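Local atomic coordinates of viral structural protein 4 (Bombyx mori cytoplasmic polyhedrosis virus, PDB entry 6TZ0), a protein that binds GTP and probably works as a nucleotide-processing partner of the viral RNA-dependent RNA polymerase during transcription. Residues L407-T411 against D412-S416; F471-M474 against V475-K479. All coordinates share one frame; numbering follows the deposited sequence.

Contact 1 of 2, residues L407-T411 against D412-S416; sequences LSLDT and DDNES
Leu409 offers its backbone O to the side-chain amide of Asn414, just past the end of helix 403-408. Asn414 ND2 gives a hydrogen bond to Leu409 O at 3.1 Å, with an N-H...O angle of 149°. The donor lies well above the carbonyl plane and not on a lone pair. The Leu409 side chain runs at about a right angle to that of Asn414, and its CD2 comes to 4.2 Å from Asn414 ND2. Thr411 opens a type I beta turn that closes at Asn414. Its OG1 sits between the backbone N and the carbonyl carbon (chi1 63°), and from there it donates to Asp413 OD1 at 2.5 Å, nearly along the C-O axis of that oxygen. The Asp413 carboxylate folds back to Thr411 from a similar first torsion (chi1 55°). Thr411 OG1 also lies 2.9 Å from Asn414 ND2, but the angle is poor for a bond. The Asn414 bond ties the turn back to the residue after the helix, while the Thr411 bond lies within the turn itself. Leu409 rests on Trp389 and Lys392 of helix 385-393. Arg388 of the same helix donates to Asn414 O, and the chain then enters helix 417-427 with Ser416 at its N-cap.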
# COMPACT_ATOMS: atom_id res chain seq x y z
N LEU B 407 -26.16 -32.73 -9.61
CA LEU B 407 -27.13 -32.81 -8.52
C LEU B 407 -27.68 -34.21 -8.35
O LEU B 407 -28.02 -34.62 -7.24
CB LEU B 407 -28.25 -31.81 -8.79
CG LEU B 407 -29.23 -31.51 -7.67
CD1 LEU B 407 -28.49 -30.84 -6.54
CD2 LEU B 407 -30.34 -30.62 -8.18
N SER B 408 -27.78 -34.97 -9.45
CA SER B 408 -28.18 -36.37 -9.37
C SER B 408 -27.07 -37.24 -8.79
O SER B 408 -27.36 -38.31 -8.25
CB SER B 408 -28.56 -36.88 -10.75
OG SER B 408 -27.43 -36.90 -11.60
N LEU B 409 -25.82 -36.81 -8.91
CA LEU B 409 -24.73 -37.57 -8.30
C LEU B 409 -24.53 -37.26 -6.82
O LEU B 409 -23.66 -37.88 -6.21
CB LEU B 409 -23.42 -37.32 -9.04
CG LEU B 409 -23.30 -37.92 -10.44
CD1 LEU B 409 -22.00 -37.51 -11.08
CD2 LEU B 409 -23.41 -39.42 -10.36
N ASP B 410 -25.30 -36.35 -6.23
CA ASP B 410 -25.14 -35.99 -4.83
C ASP B 410 -25.91 -36.89 -3.88
O ASP B 410 -26.18 -36.46 -2.75
CB ASP B 410 -25.57 -34.55 -4.58
CG ASP B 410 -24.54 -33.56 -5.01
OD1 ASP B 410 -23.36 -33.92 -5.00
OD2 ASP B 410 -24.91 -32.41 -5.33
N THR B 411 -26.27 -38.10 -4.27
CA THR B 411 -27.04 -38.93 -3.38
C THR B 411 -26.12 -39.66 -2.41
O THR B 411 -24.90 -39.68 -2.56
CB THR B 411 -27.90 -39.92 -4.17
OG1 THR B 411 -27.05 -40.81 -4.91
CG2 THR B 411 -28.79 -39.16 -5.14
N ASP B 412 -26.73 -40.26 -1.39
CA ASP B 412 -25.98 -40.93 -0.33
C ASP B 412 -25.38 -42.25 -0.81
O ASP B 412 -24.34 -42.67 -0.29
CB ASP B 412 -26.91 -41.18 0.86
CG ASP B 412 -26.17 -41.44 2.15
OD1 ASP B 412 -24.92 -41.38 2.18
OD2 ASP B 412 -26.85 -41.71 3.17
N ASP B 413 -25.98 -42.89 -1.80
CA ASP B 413 -25.52 -44.19 -2.25
C ASP B 413 -24.45 -44.12 -3.33
O ASP B 413 -24.21 -45.13 -4.01
CB ASP B 413 -26.71 -45.04 -2.73
CG ASP B 413 -27.53 -44.35 -3.80
OD1 ASP B 413 -27.25 -43.18 -4.13
OD2 ASP B 413 -28.47 -44.99 -4.32
N ASN B 414 -23.81 -42.98 -3.53
CA ASN B 414 -22.66 -42.87 -4.42
C ASN B 414 -21.40 -42.72 -3.58
O ASN B 414 -21.35 -41.91 -2.66
CB ASN B 414 -22.81 -41.68 -5.36
CG ASN B 414 -23.92 -41.86 -6.37
OD1 ASN B 414 -24.09 -42.95 -6.92
ND2 ASN B 414 -24.67 -40.81 -6.63
N GLU B 415 -20.38 -43.50 -3.91
CA GLU B 415 -19.13 -43.45 -3.18
C GLU B 415 -18.26 -42.32 -3.72
O GLU B 415 -18.30 -41.99 -4.90
CB GLU B 415 -18.41 -44.80 -3.28
CG GLU B 415 -17.20 -44.98 -2.38
CD GLU B 415 -16.62 -46.38 -2.47
OE1 GLU B 415 -17.16 -47.19 -3.25
OE2 GLU B 415 -15.65 -46.67 -1.74
N SER B 416 -17.49 -41.70 -2.83
CA SER B 416 -16.65 -40.57 -3.18
C SER B 416 -15.24 -41.04 -3.54
O SER B 416 -14.81 -42.13 -3.18
CB SER B 416 -16.59 -39.58 -2.02
OG SER B 416 -15.72 -38.50 -2.32

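Contact 2 of 2, residues F471-M474 against V475-K479; sequences FYYM and VSTGK
Tyr473 O is gripped twice by Thr477, through the backbone and through the side chain. Thr477 N donates to Tyr473 O at 3.0 Å, and Thr477 OG1 donates to the same oxygen at 2.6 Å. The two donors come from opposite faces of the carbonyl plane. A first torsion of 61° puts Thr477 OG1 between its own N and carbonyl carbon, pointing back along the helix. That hydroxyl oxygen also lies over the centre of the Tyr473 ring, 3.9 Å above its plane. Tyr472 O is held in the same double way by Ser476: OG at 2.6 Å and N at 2.9 Å. In both pairs a hydroxyl four residues on reinforces the helical backbone bond. One residue earlier again, Val475 N donates to Phe471 O. Val475 CG2 sits over one face of the Phe471 ring as a CH-pi contact, 4.3 Å from its centroid and 16° off the normal. The paired bonds mark the end of helix 468-476, where Thr477 leaves helical geometry. Tyr473 and Thr477 meet Ala89 and Ser93 of the RNA-dependent RNA polymerase chain. Tyr472 packs on strands 378-381 and 484-489, as do Val475 on the first and Ser476 on the second.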
# COMPACT_ATOMS: atom_id res chain seq x y z
N PHE B 471 -14.07 -27.62 -11.86
CA PHE B 471 -15.38 -28.20 -11.56
C PHE B 471 -16.34 -27.14 -11.04
O PHE B 471 -17.46 -27.00 -11.55
CB PHE B 471 -15.23 -29.32 -10.54
CG PHE B 471 -16.53 -29.91 -10.08
CD1 PHE B 471 -17.24 -30.76 -10.90
CD2 PHE B 471 -17.02 -29.62 -8.82
CE1 PHE B 471 -18.43 -31.30 -10.47
CE2 PHE B 471 -18.21 -30.16 -8.39
CZ PHE B 471 -18.91 -31.00 -9.21
N TYR B 472 -15.92 -26.37 -10.04
CA TYR B 472 -16.81 -25.33 -9.53
C TYR B 472 -16.93 -24.16 -10.50
O TYR B 472 -17.95 -23.47 -10.47
CB TYR B 472 -16.34 -24.89 -8.15
CG TYR B 472 -16.64 -25.94 -7.11
CD1 TYR B 472 -17.91 -26.05 -6.56
CD2 TYR B 472 -15.68 -26.85 -6.71
CE1 TYR B 472 -18.20 -27.02 -5.62
CE2 TYR B 472 -15.96 -27.84 -5.78
CZ TYR B 472 -17.22 -27.91 -5.23
OH TYR B 472 -17.52 -28.87 -4.31
N TYR B 473 -15.95 -23.96 -11.38
CA TYR B 473 -16.10 -22.96 -12.44
C TYR B 473 -17.18 -23.36 -13.44
O TYR B 473 -18.04 -22.55 -13.80
CB TYR B 473 -14.77 -22.76 -13.15
CG TYR B 473 -14.83 -21.81 -14.32
CD1 TYR B 473 -14.90 -20.44 -14.13
CD2 TYR B 473 -14.81 -22.30 -15.62
CE1 TYR B 473 -14.95 -19.58 -15.21
CE2 TYR B 473 -14.87 -21.45 -16.70
CZ TYR B 473 -14.94 -20.09 -16.49
OH TYR B 473 -14.99 -19.25 -17.57
N MET B 474 -17.13 -24.59 -13.93
CA MET B 474 -18.07 -25.04 -14.94
C MET B 474 -19.44 -25.36 -14.37
O MET B 474 -20.40 -25.47 -15.14
CB MET B 474 -17.52 -26.27 -15.67
CG MET B 474 -16.30 -26.02 -16.53
SD MET B 474 -16.59 -24.88 -17.88
CE MET B 474 -17.64 -25.88 -18.93
N VAL B 475 -19.56 -25.54 -13.06
CA VAL B 475 -20.89 -25.63 -12.47
C VAL B 475 -21.45 -24.24 -12.19
O VAL B 475 -22.62 -23.97 -12.47
CB VAL B 475 -20.87 -26.52 -11.21
CG1 VAL B 475 -22.19 -26.47 -10.48
CG2 VAL B 475 -20.58 -27.95 -11.60
N SER B 476 -20.62 -23.33 -11.68
CA SER B 476 -21.12 -22.02 -11.27
C SER B 476 -21.47 -21.13 -12.46
O SER B 476 -22.42 -20.35 -12.38
CB SER B 476 -20.07 -21.32 -10.41
OG SER B 476 -19.80 -22.09 -9.26
N THR B 477 -20.73 -21.23 -13.56
CA THR B 477 -20.96 -20.39 -14.72
C THR B 477 -21.67 -21.14 -15.84
O THR B 477 -21.47 -20.84 -17.02
CB THR B 477 -19.65 -19.80 -15.24
OG1 THR B 477 -18.76 -20.85 -15.62
CG2 THR B 477 -18.99 -18.95 -14.17
N GLY B 478 -22.52 -22.10 -15.49
CA GLY B 478 -23.29 -22.82 -16.47
C GLY B 478 -24.49 -22.03 -16.96
O GLY B 478 -24.77 -20.92 -16.52
N LYS B 479 -25.21 -22.63 -17.91
CA LYS B 479 -26.43 -22.03 -18.43
C LYS B 479 -27.62 -22.30 -17.52
O LYS B 479 -28.33 -21.38 -17.13
CB LYS B 479 -26.72 -22.57 -19.84
CG LYS B 479 -25.73 -22.16 -20.91
CD LYS B 479 -25.93 -20.72 -21.33
CE LYS B 479 -24.97 -20.35 -22.44
NZ LYS B 479 -25.27 -21.08 -23.69

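In the fold
Contacts 1 and 2 lie on the same side of the chain's centre, their centres 18 Å apart and their nearest atoms about 7 Å apart. They do not touch. Trp389 of helix 385-393 links them, since it packs against Leu409 of contact 1 and against the Phe471 ring of contact 2. Contact 1 lies closer than contact 2 to residues seen to bind GTP, a ligand not bound to this chain here. In contact 1 the Asp412 and Asp413 side chains are each about 6 Å from those of Arg520 and Arg522 respectively. In contact 2 the Tyr472 side chain is about 11 Å from those of Lys359 and Thr360, in a Walker A-like P-loop. Contact 2 also faces the polymerase.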